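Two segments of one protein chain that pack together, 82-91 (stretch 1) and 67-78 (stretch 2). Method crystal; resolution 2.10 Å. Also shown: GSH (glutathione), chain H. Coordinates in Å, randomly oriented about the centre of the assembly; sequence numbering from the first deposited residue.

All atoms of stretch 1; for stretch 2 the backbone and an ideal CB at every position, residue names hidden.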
ATOM      1  N   LYS C  82       3.446  12.169 -20.351  1.00 30.43           N
ATOM      2  CA  LYS C  82       4.701  12.601 -19.739  1.00 30.34           C
ATOM      3  C   LYS C  82       4.809  12.012 -18.334  1.00 29.08           C
ATOM      4  O   LYS C  82       3.821  11.982 -17.605  1.00 28.13           O
ATOM      5  CB  LYS C  82       4.739  14.127 -19.616  1.00 30.60           C
ATOM      6  CG  LYS C  82       4.726  14.903 -20.948  1.00 33.54           C
ATOM      7  CD  LYS C  82       4.296  16.381 -20.710  1.00 32.54           C
ATOM      8  CE  LYS C  82       4.284  17.238 -22.005  1.00 36.15           C
ATOM      9  NZ  LYS C  82       4.324  18.720 -21.597  1.00 37.16           N
ATOM     10  N   GLN C  83       6.013  11.574 -17.965  1.00 28.06           N
ATOM     11  CA  GLN C  83       6.313  11.048 -16.642  1.00 27.59           C
ATOM     12  C   GLN C  83       6.190  12.126 -15.587  1.00 27.18           C
ATOM     13  O   GLN C  83       6.874  13.155 -15.654  1.00 26.91           O
ATOM     14  CB  GLN C  83       7.722  10.464 -16.601  1.00 28.35           C
ATOM     15  CG  GLN C  83       7.845   9.232 -17.478  1.00 29.71           C
ATOM     16  CD  GLN C  83       9.259   8.900 -17.869  1.00 35.87           C
ATOM     17  OE1 GLN C  83       9.535   8.553 -19.035  1.00 38.57           O
ATOM     18  NE2 GLN C  83      10.180   8.995 -16.908  1.00 37.68           N
ATOM     19  N   ILE C  84       5.311  11.895 -14.616  1.00 25.63           N
ATOM     20  CA  ILE C  84       5.154  12.837 -13.527  1.00 24.19           C
ATOM     21  C   ILE C  84       6.025  12.429 -12.343  1.00 24.28           C
ATOM     22  O   ILE C  84       6.923  13.173 -11.949  1.00 23.16           O
ATOM     23  CB  ILE C  84       3.651  13.062 -13.169  1.00 24.84           C
ATOM     24  CG1 ILE C  84       2.867  13.599 -14.392  1.00 23.99           C
ATOM     25  CG2 ILE C  84       3.478  13.958 -11.920  1.00 24.92           C
ATOM     26  CD1 ILE C  84       3.471  14.880 -15.146  1.00 21.49           C
ATOM     27  N   GLY C  85       5.771  11.238 -11.792  1.00 23.19           N
ATOM     28  CA  GLY C  85       6.526  10.731 -10.682  1.00 21.46           C
ATOM     29  C   GLY C  85       5.620   9.809  -9.881  1.00 21.59           C
ATOM     30  O   GLY C  85       4.735   9.156 -10.428  1.00 22.15           O
ATOM     31  N   GLY C  86       5.843   9.772  -8.579  1.00 20.23           N
ATOM     32  CA  GLY C  86       5.125   8.886  -7.690  1.00 20.16           C
ATOM     33  C   GLY C  86       4.163   9.645  -6.807  1.00 19.96           C
ATOM     34  O   GLY C  86       3.692  10.723  -7.174  1.00 20.01           O
ATOM     35  N   CYS C  87       3.863   9.071  -5.644  1.00 20.39           N
ATOM     36  CA  CYS C  87       2.954   9.699  -4.672  1.00 19.34           C
ATOM     37  C   CYS C  87       3.553  11.002  -4.117  1.00 18.58           C
ATOM     38  O   CYS C  87       2.915  12.034  -4.151  1.00 17.61           O
ATOM     39  CB  CYS C  87       2.653   8.719  -3.531  1.00 19.41           C
ATOM     40  SG  CYS C  87       1.432   9.317  -2.374  1.00 22.08           S
ATOM     41  N   ASP C  88       4.795  10.957  -3.644  1.00 19.87           N
ATOM     42  CA  ASP C  88       5.435  12.165  -3.149  1.00 21.70           C
ATOM     43  C   ASP C  88       5.333  13.280  -4.186  1.00 22.62           C
ATOM     44  O   ASP C  88       4.954  14.395  -3.845  1.00 22.37           O
ATOM     45  CB  ASP C  88       6.901  11.943  -2.758  1.00 21.54           C
ATOM     46  CG  ASP C  88       7.049  11.117  -1.511  1.00 25.91           C
ATOM     47  OD1 ASP C  88       6.061  10.895  -0.775  1.00 29.60           O
ATOM     48  OD2 ASP C  88       8.173  10.644  -1.251  1.00 31.88           O
ATOM     49  N   THR C  89       5.669  12.975  -5.447  1.00 22.85           N
ATOM     50  CA  THR C  89       5.527  13.961  -6.520  1.00 23.76           C
ATOM     51  C   THR C  89       4.119  14.545  -6.606  1.00 23.74           C
ATOM     52  O   THR C  89       3.957  15.796  -6.683  1.00 24.12           O
ATOM     53  CB  THR C  89       5.914  13.406  -7.910  1.00 24.68           C
ATOM     54  OG1 THR C  89       7.179  12.734  -7.827  1.00 25.58           O
ATOM     55  CG2 THR C  89       6.030  14.551  -8.902  1.00 25.20           C
ATOM     56  N   VAL C  90       3.102  13.673  -6.641  1.00 22.67           N
ATOM     57  CA  VAL C  90       1.730  14.156  -6.816  1.00 21.70           C
ATOM     58  C   VAL C  90       1.268  15.030  -5.628  1.00 21.53           C
ATOM     59  O   VAL C  90       0.588  16.058  -5.826  1.00 20.81           O
ATOM     60  CB  VAL C  90       0.690  13.018  -7.103  1.00 22.41           C
ATOM     61  CG1 VAL C  90      -0.726  13.605  -7.212  1.00 20.06           C
ATOM     62  CG2 VAL C  90       1.033  12.306  -8.384  1.00 22.09           C
ATOM     63  N   VAL C  91       1.625  14.605  -4.416  1.00 21.73           N
ATOM     64  CA  VAL C  91       1.329  15.378  -3.195  1.00 22.51           C
ATOM     65  C   VAL C  91       1.964  16.775  -3.337  1.00 23.27           C
ATOM     66  O   VAL C  91       1.299  17.782  -3.140  1.00 24.50           O
ATOM     67  CB  VAL C  91       1.865  14.664  -1.911  1.00 22.04           C
ATOM     68  CG1 VAL C  91       1.800  15.605  -0.676  1.00 23.75           C
ATOM     69  CG2 VAL C  91       1.088  13.358  -1.604  1.00 18.55           C
ATOM     70  N   UNK C  67      13.095   0.121 -16.063  1.00 26.35           N
ATOM     71  CA  UNK C  67      14.133   0.400 -17.069  1.00 27.05           C
ATOM     72  C   UNK C  67      13.872   1.722 -17.792  1.00 27.58           C
ATOM     73  O   UNK C  67      14.784   2.508 -18.071  1.00 27.56           O
ATOM     74  CB  UNK C  67      14.206  -0.741 -18.086  1.00 27.05           C
ATOM     75  N   UNK C  68      12.614   1.992 -18.090  1.00 27.04           N
ATOM     76  CA  UNK C  68      12.329   3.131 -18.943  1.00 26.25           C
ATOM     77  C   UNK C  68      12.340   4.457 -18.179  1.00 26.51           C
ATOM     78  O   UNK C  68      12.952   5.453 -18.632  1.00 26.50           O
ATOM     79  CB  UNK C  68      10.973   2.936 -19.624  1.00 26.25           C
ATOM     80  N   UNK C  69      11.679   4.472 -17.013  1.00 25.85           N
ATOM     81  CA  UNK C  69      11.384   5.718 -16.318  1.00 24.28           C
ATOM     82  C   UNK C  69      12.319   5.962 -15.142  1.00 25.06           C
ATOM     83  O   UNK C  69      12.376   7.081 -14.573  1.00 24.04           O
ATOM     84  CB  UNK C  69       9.934   5.713 -15.831  1.00 24.28           C
ATOM     85  N   UNK C  70      13.027   4.911 -14.750  1.00 24.29           N
ATOM     86  CA  UNK C  70      13.829   4.956 -13.546  1.00 24.90           C
ATOM     87  C   UNK C  70      13.009   4.889 -12.260  1.00 24.65           C
ATOM     88  O   UNK C  70      13.543   5.112 -11.178  1.00 24.31           O
ATOM     89  CB  UNK C  70      14.673   6.232 -13.548  1.00 24.90           C
ATOM     90  N   UNK C  71      11.718   4.623 -12.392  1.00 24.61           N
ATOM     91  CA  UNK C  71      10.803   4.408 -11.244  1.00 24.49           C
ATOM     92  C   UNK C  71      10.221   3.002 -11.298  1.00 24.26           C
ATOM     93  O   UNK C  71       9.375   2.709 -12.161  1.00 25.26           O
ATOM     94  CB  UNK C  71       9.675   5.442 -11.240  1.00 24.49           C
ATOM     95  N   UNK C  72      10.703   2.119 -10.412  1.00 23.84           N
ATOM     96  CA  UNK C  72      10.245   0.713 -10.400  1.00 23.22           C
ATOM     97  C   UNK C  72       9.194   0.411  -9.327  1.00 23.36           C
ATOM     98  O   UNK C  72       8.870  -0.755  -9.058  1.00 22.84           O
ATOM     99  CB  UNK C  72      11.445  -0.213 -10.190  1.00 23.22           C
ATOM    100  N   UNK C  73       8.658   1.486  -8.740  1.00 21.69           N
ATOM    101  CA  UNK C  73       7.701   1.431  -7.660  1.00 20.64           C
ATOM    102  C   UNK C  73       6.351   1.979  -8.159  1.00 21.01           C
ATOM    103  O   UNK C  73       6.285   2.638  -9.205  1.00 20.70           O
ATOM    104  CB  UNK C  73       8.207   2.218  -6.449  1.00 20.64           C
ATOM    105  N   UNK C  74       5.285   1.698  -7.409  1.00 20.12           N
ATOM    106  CA  UNK C  74       3.964   2.278  -7.656  1.00 19.68           C
ATOM    107  C   UNK C  74       3.649   3.269  -6.528  1.00 19.24           C
ATOM    108  O   UNK C  74       4.154   3.104  -5.416  1.00 19.62           O
ATOM    109  CB  UNK C  74       2.892   1.190  -7.747  1.00 19.68           C
ATOM    110  N   UNK C  75       2.834   4.308  -6.794  1.00 18.35           N
ATOM    111  CA  UNK C  75       2.236   4.616  -8.089  1.00 18.71           C
ATOM    112  C   UNK C  75       3.263   5.223  -9.061  1.00 18.91           C
ATOM    113  O   UNK C  75       4.247   5.852  -8.649  1.00 19.59           O
ATOM    114  CB  UNK C  75       1.059   5.575  -7.903  1.00 18.71           C
ATOM    115  N   UNK C  76       3.030   5.010 -10.338  1.00 19.52           N
ATOM    116  CA  UNK C  76       3.851   5.622 -11.376  1.00 20.23           C
ATOM    117  C   UNK C  76       2.876   6.393 -12.248  1.00 20.09           C
ATOM    118  O   UNK C  76       2.016   5.805 -12.895  1.00 20.13           O
ATOM    119  CB  UNK C  76       4.653   4.592 -12.175  1.00 20.23           C
ATOM    120  N   UNK C  77       2.965   7.726 -12.195  1.00 20.99           N
ATOM    121  CA  UNK C  77       1.937   8.589 -12.762  1.00 21.23           C
ATOM    122  C   UNK C  77       2.390   9.298 -14.044  1.00 22.22           C
ATOM    123  O   UNK C  77       3.458   9.905 -14.093  1.00 22.90           O
ATOM    124  CB  UNK C  77       1.512   9.629 -11.723  1.00 21.23           C
ATOM    125  N   UNK C  78       1.538   9.242 -15.047  1.00 23.21           N
ATOM    126  CA  UNK C  78       1.728   9.930 -16.317  1.00 24.06           C
ATOM    127  C   UNK C  78       0.568  10.867 -16.541  1.00 24.70           C
ATOM    128  O   UNK C  78      -0.612  10.490 -16.340  1.00 24.57           O
ATOM    129  CB  UNK C  78       1.858   8.940 -17.476  1.00 24.06           C
TER
HETATM  130  N1  GSH H1000       8.637   7.480  -3.006  1.00 23.94           N
HETATM  131  CA1 GSH H1000       7.723   6.583  -3.718  1.00 25.14           C
HETATM  132  C1  GSH H1000       6.500   7.370  -4.091  1.00 24.57           C
HETATM  133  O11 GSH H1000       5.657   6.948  -4.934  1.00 21.59           O
HETATM  134  O12 GSH H1000       6.381   8.485  -3.534  1.00 26.44           O
HETATM  135  CB1 GSH H1000       7.426   5.352  -2.847  1.00 24.39           C
HETATM  136  CG1 GSH H1000       6.583   4.280  -3.575  1.00 22.08           C
HETATM  137  CD1 GSH H1000       6.669   2.939  -2.897  1.00 20.93           C
HETATM  138  OE1 GSH H1000       7.408   2.744  -1.943  1.00 19.52           O
HETATM  139  N2  GSH H1000       5.962   1.958  -3.445  1.00 21.28           N
HETATM  140  CA2 GSH H1000       5.996   0.595  -2.900  1.00 23.48           C
HETATM  141  C2  GSH H1000       6.245  -0.352  -4.055  1.00 26.61           C
HETATM  142  O2  GSH H1000       5.955  -0.060  -5.233  1.00 27.24           O
HETATM  143  CB2 GSH H1000       4.634   0.270  -2.206  1.00 23.13           C
HETATM  144  SG2 GSH H1000       3.848   1.179  -0.809  1.00 27.67           S
HETATM  145  N3  GSH H1000       6.797  -1.539  -3.790  1.00 23.32           N
HETATM  146  CA3 GSH H1000       7.030  -2.506  -4.826  1.00 25.36           C
HETATM  147  C3  GSH H1000       5.673  -3.007  -5.307  1.00 30.17           C
HETATM  148  O31 GSH H1000       4.670  -3.026  -4.551  1.00 29.42           O
HETATM  149  O32 GSH H1000       5.598  -3.414  -6.475  1.00 33.73           O

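Position 67 is helical, and its ideal CB has no atom of stretch 1 within 5.5 Å; nothing visible selects a side chain. The deposited residue is His 67, which takes no part in the contact.

At position 68 the CA-to-CB bond points sideways and the CB again finds nothing within 5.5 Å. Only a long side chain could reach stretch 1, and several would do. It is Trp 68, with chi1 at t; its NE1 comes within 3.8 Å of Gln 83 OE1. A water adds an indirect link, donating to Trp 68 O (2.7 Å) and weakly to Gln 83 OE1 (3.3 Å).

Position 69 points toward stretch 1, its ideal CB already 3.5 Å from Gln 83 NE2. So close an approach suits a compact residue, such as alanine, serine, threonine or valine. Thr 69 is found. Its OG1, with chi1 at p, accepts a hydrogen bond from the backbone N of position 71 (3.1 Å), fastening the chain just after the helix.

Position 70 has phi 74° and psi 9°, and follows the last helical residue. Positive phi favours glycine, although asparagine is often tolerated; the residue is Gly 70.

Position 71 points toward stretch 1, but its ideal CB lies more than 5.5 Å from it. The glycine pair 85-86 leaves room for a long side chain, and a carboxylate of the ligand lies beyond, so lysine, arginine or glutamine would suit. Arg 71 lays one face of its guanidinium over the Gly 85-Gly 86 peptide, with NE 3.4 Å from Gly 85 C and CZ 3.3 Å from Gly 86 N. A CB on Gly 86 would stand 2.4 Å from Arg 71 NH1, a clash. NH1 is also 3.8 Å from GSH O11.

Positions 72 and 73 are out of reach, and 74 points away; stretch 1 hardly restricts them. They are Gly 72, Thr 73 and Val 74. The last binds glutathione through its backbone, N to GSH O2 and O from GSH N2, both 2.9 Å.

At position 75 the preceding peptide is cis and phi is -75°, which strongly indicates proline. Pro 75 sets CG 3.8 Å from Cys 87 CB, and its O receives a CA-H...O contact from Gly 86 CA (3.3 Å). Nearby, Cys 87 N donates to GSH O11 (2.9 Å).

Position 76 has strand angles and points away, so many side chains fit. Asn 76 sends ND2 back to Thr 69 OG1 in a weak hydrogen bond (3.4 Å).

Position 77 has its CB 4.3 Å from both Ile 84 CB and Val 90 CG2, calling for a modest aliphatic such as valine or isoleucine. Val 77 places CG1 4.2 Å from Ile 84 CB and CG2 3.8 Å from Val 90 CG2. Its backbone N donates to Gly 85 O (2.9 Å), and its O accepts from Ile 84 N (2.8 Å).

Position 78 pairs with Gln 83 as an antiparallel non-hydrogen-bonded bridge, side chains on the same face. A large apolar group could lie along the glutamine's methylenes. Phe 78 does so, CE1 3.3 Å from Gln 83 CG.

Stretch 2 (67-78) HWTGRGTVPNVF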
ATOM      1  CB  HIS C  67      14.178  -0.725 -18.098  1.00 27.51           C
ATOM      2  CG  HIS C  67      14.936  -1.931 -17.648  1.00 27.01           C
ATOM      3  ND1 HIS C  67      16.286  -1.901 -17.372  1.00 27.30           N
ATOM      4  CD2 HIS C  67      14.537  -3.213 -17.448  1.00 29.61           C
ATOM      5  CE1 HIS C  67      16.689  -3.111 -17.017  1.00 27.21           C
ATOM      6  NE2 HIS C  67      15.653  -3.930 -17.073  1.00 29.75           N
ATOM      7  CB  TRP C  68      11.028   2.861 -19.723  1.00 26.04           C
ATOM      8  CG  TRP C  68      10.389   4.030 -20.416  1.00 26.05           C
ATOM      9  CD1 TRP C  68      11.015   4.998 -21.141  1.00 28.01           C
ATOM     10  CD2 TRP C  68       8.988   4.295 -20.516  1.00 25.12           C
ATOM     11  NE1 TRP C  68      10.092   5.894 -21.630  1.00 28.68           N
ATOM     12  CE2 TRP C  68       8.838   5.472 -21.276  1.00 27.15           C
ATOM     13  CE3 TRP C  68       7.835   3.646 -20.023  1.00 28.18           C
ATOM     14  CZ2 TRP C  68       7.571   6.038 -21.567  1.00 26.71           C
ATOM     15  CZ3 TRP C  68       6.575   4.222 -20.266  1.00 26.57           C
ATOM     16  CH2 TRP C  68       6.455   5.406 -21.029  1.00 27.36           C
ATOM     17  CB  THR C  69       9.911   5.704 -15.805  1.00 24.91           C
ATOM     18  OG1 THR C  69       9.752   4.753 -14.743  1.00 21.54           O
ATOM     19  CG2 THR C  69       8.942   5.335 -16.940  1.00 23.71           C
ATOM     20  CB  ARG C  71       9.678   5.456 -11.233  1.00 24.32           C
ATOM     21  CG  ARG C  71       8.671   5.299 -10.071  1.00 23.38           C
ATOM     22  CD  ARG C  71       7.645   6.409 -10.079  1.00 23.80           C
ATOM     23  NE  ARG C  71       8.308   7.671  -9.878  1.00 23.70           N
ATOM     24  CZ  ARG C  71       8.676   8.145  -8.687  1.00 25.29           C
ATOM     25  NH1 ARG C  71       8.350   7.484  -7.575  1.00 22.07           N
ATOM     26  NH2 ARG C  71       9.352   9.288  -8.619  1.00 20.12           N
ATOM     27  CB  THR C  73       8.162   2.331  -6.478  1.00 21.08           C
ATOM     28  OG1 THR C  73       8.379   3.663  -6.969  1.00 20.69           O
ATOM     29  CG2 THR C  73       9.448   1.797  -5.799  1.00 18.87           C
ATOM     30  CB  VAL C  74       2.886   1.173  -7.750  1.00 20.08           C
ATOM     31  CG1 VAL C  74       3.188   0.260  -8.954  1.00 19.80           C
ATOM     32  CG2 VAL C  74       2.837   0.369  -6.475  1.00 19.12           C
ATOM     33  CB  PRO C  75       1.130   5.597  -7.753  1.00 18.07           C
ATOM     34  CG  PRO C  75       1.712   6.363  -6.425  1.00 18.01           C
ATOM     35  CD  PRO C  75       2.493   5.292  -5.728  1.00 18.33           C
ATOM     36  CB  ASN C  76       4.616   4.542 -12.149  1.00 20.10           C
ATOM     37  CG  ASN C  76       5.771   5.108 -12.952  1.00 22.29           C
ATOM     38  OD1 ASN C  76       5.751   6.271 -13.355  1.00 22.26           O
ATOM     39  ND2 ASN C  76       6.814   4.297 -13.142  1.00 19.96           N
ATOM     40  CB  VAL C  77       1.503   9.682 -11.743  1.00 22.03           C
ATOM     41  CG1 VAL C  77       0.403  10.557 -12.336  1.00 19.74           C
ATOM     42  CG2 VAL C  77       1.054   9.051 -10.384  1.00 21.00           C
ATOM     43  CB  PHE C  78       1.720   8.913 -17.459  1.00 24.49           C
ATOM     44  CG  PHE C  78       2.968   8.097 -17.545  1.00 24.57           C
ATOM     45  CD1 PHE C  78       3.965   8.435 -18.463  1.00 25.77           C
ATOM     46  CD2 PHE C  78       3.154   7.002 -16.713  1.00 25.50           C
ATOM     47  CE1 PHE C  78       5.155   7.671 -18.548  1.00 25.56           C
ATOM     48  CE2 PHE C  78       4.325   6.230 -16.779  1.00 26.74           C
ATOM     49  CZ  PHE C  78       5.325   6.557 -17.704  1.00 25.30           C
TER
HETATM   50  O   HOH W   1      12.732   7.923 -19.781  1.00 45.11           O
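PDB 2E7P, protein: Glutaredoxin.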